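Local coordinates for rhizavidin (Rhizobium etli, PDB 3EW1), which binds biotin with high affinity as a dimeric member of the avidin family, at the interface of chains A and B. Numbering follows the deposited sequence. Chains: chain A/B, rhizavidin.

The interface of chains A and B. Residues chain A 58-59, 67-69; chain B 58, 67-69.
The hydroxyl oxygen of A:Ser69, OG, is held by hydrogen bonds to B:Ser69 OG at 3.0 Å and to water 1 at 2.8 Å. Water 1 also reaches the backbone carbonyl of B:Phe68, 2.9 Å from its O. The two-fold repeats the arrangement, as B:Ser69 OG binds water 2, which in turn meets A:Phe68 O. Which hydroxyl donates to the other cannot be read from the coordinates. Serine suits this place because its short hydroxyl can both give and accept a hydrogen bond, pairing with its own twin while serving a water. In both chains a chi1 of -60° turns OG away from the residue's own carbonyl carbon and out toward the twin strand.

Alanine at 67 leaves room for the opposite strand to come close. The A:Ser69 CB methylene packs against the B:Ala67 CB methyl at 3.6 Å, and in the twin contact A:Ala67 CB lies 3.7 Å from B:Ser69 CB. A:Thr58 and B:Thr58 reach toward each other tip to tip, their methyls meeting at 3.8 Å between the two CG2 atoms. With OG1 trans to the main-chain nitrogen (chi1 -171°), B:Thr58 has its CG2 methyl facing the backbone of A:Gly59, 3.3 Å from its CA. Having no side chain, glycine lets this methyl settle against the main chain. The two threonine OG1 atoms are modelled too close together for a bond between them to be trusted.

A:Phe68 and B:Phe68 turn their rings away from the partner, as expected from the alternation of side chains along a strand, and contribute mainly their carbonyls here. The patch is built from neighbouring strands 54-62 and 65-71 of each avidin-type beta-barrel, whose outer faces meet across the two-fold of the rhizavidin dimer.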
ATOM      1  N   THR A  58       5.304   2.479  -0.997  0.50 15.99           N
ATOM      2  CA  THR A  58       4.792   2.207  -2.341  0.50 16.25           C
ATOM      3  C   THR A  58       3.277   2.487  -2.315  0.50 15.95           C
ATOM      4  O   THR A  58       2.677   2.603  -1.231  0.50 14.92           O
ATOM      5  CB  THR A  58       5.095   0.763  -2.779  0.50 16.58           C
ATOM      6  OG1 THR A  58       4.914   0.584  -4.193  0.50 17.66           O
ATOM      7  CG2 THR A  58       4.188  -0.154  -2.037  0.50 14.97           C
ATOM      8  N   GLY A  59       2.664   2.630  -3.492  1.00 17.12           N
ATOM      9  CA  GLY A  59       1.218   2.724  -3.558  1.00 16.30           C
ATOM     10  C   GLY A  59       0.687   2.858  -4.957  1.00 16.66           C
ATOM     11  O   GLY A  59       1.425   2.623  -5.942  1.00 16.64           O
ATOM     12  N   ALA A  67      -3.806   5.100  -2.349  1.00 15.59           N
ATOM     13  CA  ALA A  67      -3.495   4.183  -1.242  1.00 14.84           C
ATOM     14  C   ALA A  67      -1.990   3.917  -1.239  1.00 15.41           C
ATOM     15  O   ALA A  67      -1.392   3.672  -2.270  1.00 15.35           O
ATOM     16  CB  ALA A  67      -4.256   2.895  -1.371  1.00 16.52           C
ATOM     17  N   PHE A  68      -1.386   3.909  -0.051  1.00 14.55           N
ATOM     18  CA  PHE A  68       0.053   3.673   0.008  1.00 14.51           C
ATOM     19  C   PHE A  68       0.451   2.886   1.244  1.00 13.87           C
ATOM     20  O   PHE A  68      -0.331   2.832   2.193  1.00 16.14           O
ATOM     21  CB  PHE A  68       0.858   4.959  -0.208  1.00 16.07           C
ATOM     22  CG  PHE A  68       0.631   6.002   0.830  1.00 15.88           C
ATOM     23  CD1 PHE A  68      -0.347   6.995   0.662  1.00 15.73           C
ATOM     24  CD2 PHE A  68       1.463   6.065   1.942  1.00 15.35           C
ATOM     25  CE1 PHE A  68      -0.521   7.947   1.618  1.00 16.18           C
ATOM     26  CE2 PHE A  68       1.309   7.076   2.881  1.00 15.38           C
ATOM     27  CZ  PHE A  68       0.294   8.004   2.717  1.00 17.99           C
ATOM     28  N   SER A  69       1.649   2.327   1.227  1.00 14.50           N
ATOM     29  CA  SER A  69       1.969   1.257   2.215  1.00 15.42           C
ATOM     30  C   SER A  69       3.423   1.482   2.643  1.00 16.55           C
ATOM     31  O   SER A  69       4.279   1.845   1.813  1.00 16.44           O
ATOM     32  CB  SER A  69       1.859  -0.132   1.576  1.00 16.86           C
ATOM     33  OG  SER A  69       0.535  -0.417   1.067  1.00 17.27           O
TER
ATOM     34  N   THR B  58       0.541  -2.968  -5.294  1.00 17.60           N
ATOM     35  CA  THR B  58       1.897  -2.722  -4.805  1.00 19.14           C
ATOM     36  C   THR B  58       1.853  -2.671  -3.288  1.00 18.39           C
ATOM     37  O   THR B  58       0.840  -2.346  -2.715  1.00 19.89           O
ATOM     38  CB  THR B  58       2.428  -1.425  -5.406  1.00 20.22           C
ATOM     39  OG1 THR B  58       3.818  -1.284  -5.115  1.00 26.87           O
ATOM     40  CG2 THR B  58       1.626  -0.300  -4.885  1.00 20.08           C
ATOM     41  N   ALA B  67       1.417  -4.630   4.011  1.00 17.36           N
ATOM     42  CA  ALA B  67       0.435  -3.602   3.601  1.00 17.06           C
ATOM     43  C   ALA B  67       0.489  -3.516   2.088  1.00 17.02           C
ATOM     44  O   ALA B  67       1.578  -3.487   1.494  1.00 16.51           O
ATOM     45  CB  ALA B  67       0.724  -2.257   4.273  1.00 19.08           C
ATOM     46  N   PHE B  68      -0.676  -3.446   1.436  1.00 15.88           N
ATOM     47  CA  PHE B  68      -0.675  -3.365  -0.011  1.00 16.84           C
ATOM     48  C   PHE B  68      -1.839  -2.510  -0.489  1.00 15.26           C
ATOM     49  O   PHE B  68      -2.804  -2.248   0.250  1.00 16.87           O
ATOM     50  CB  PHE B  68      -0.623  -4.756  -0.674  1.00 17.69           C
ATOM     51  CG  PHE B  68      -1.747  -5.685  -0.302  1.00 17.17           C
ATOM     52  CD1 PHE B  68      -1.655  -6.496   0.836  1.00 21.27           C
ATOM     53  CD2 PHE B  68      -2.882  -5.771  -1.088  1.00 17.48           C
ATOM     54  CE1 PHE B  68      -2.680  -7.383   1.166  1.00 22.09           C
ATOM     55  CE2 PHE B  68      -3.919  -6.678  -0.776  1.00 18.79           C
ATOM     56  CZ  PHE B  68      -3.812  -7.457   0.361  1.00 21.33           C
ATOM     57  N   SER B  69      -1.763  -2.106  -1.748  1.00 15.59           N
ATOM     58  CA  SER B  69      -2.604  -0.994  -2.286  1.00 15.77           C
ATOM     59  C   SER B  69      -3.032  -1.261  -3.726  1.00 16.95           C
ATOM     60  O   SER B  69      -2.223  -1.771  -4.523  1.00 16.88           O
ATOM     61  CB  SER B  69      -1.780   0.301  -2.289  1.00 16.44           C
ATOM     62  OG  SER B  69      -1.342   0.683  -0.993  1.00 18.23           O
TER
HETATM   63  O   HOH W   1      -1.865  -0.489   2.413  1.00 27.85           O
HETATM   64  O   HOH W   2      -2.645   1.255   1.281  1.00 29.51           O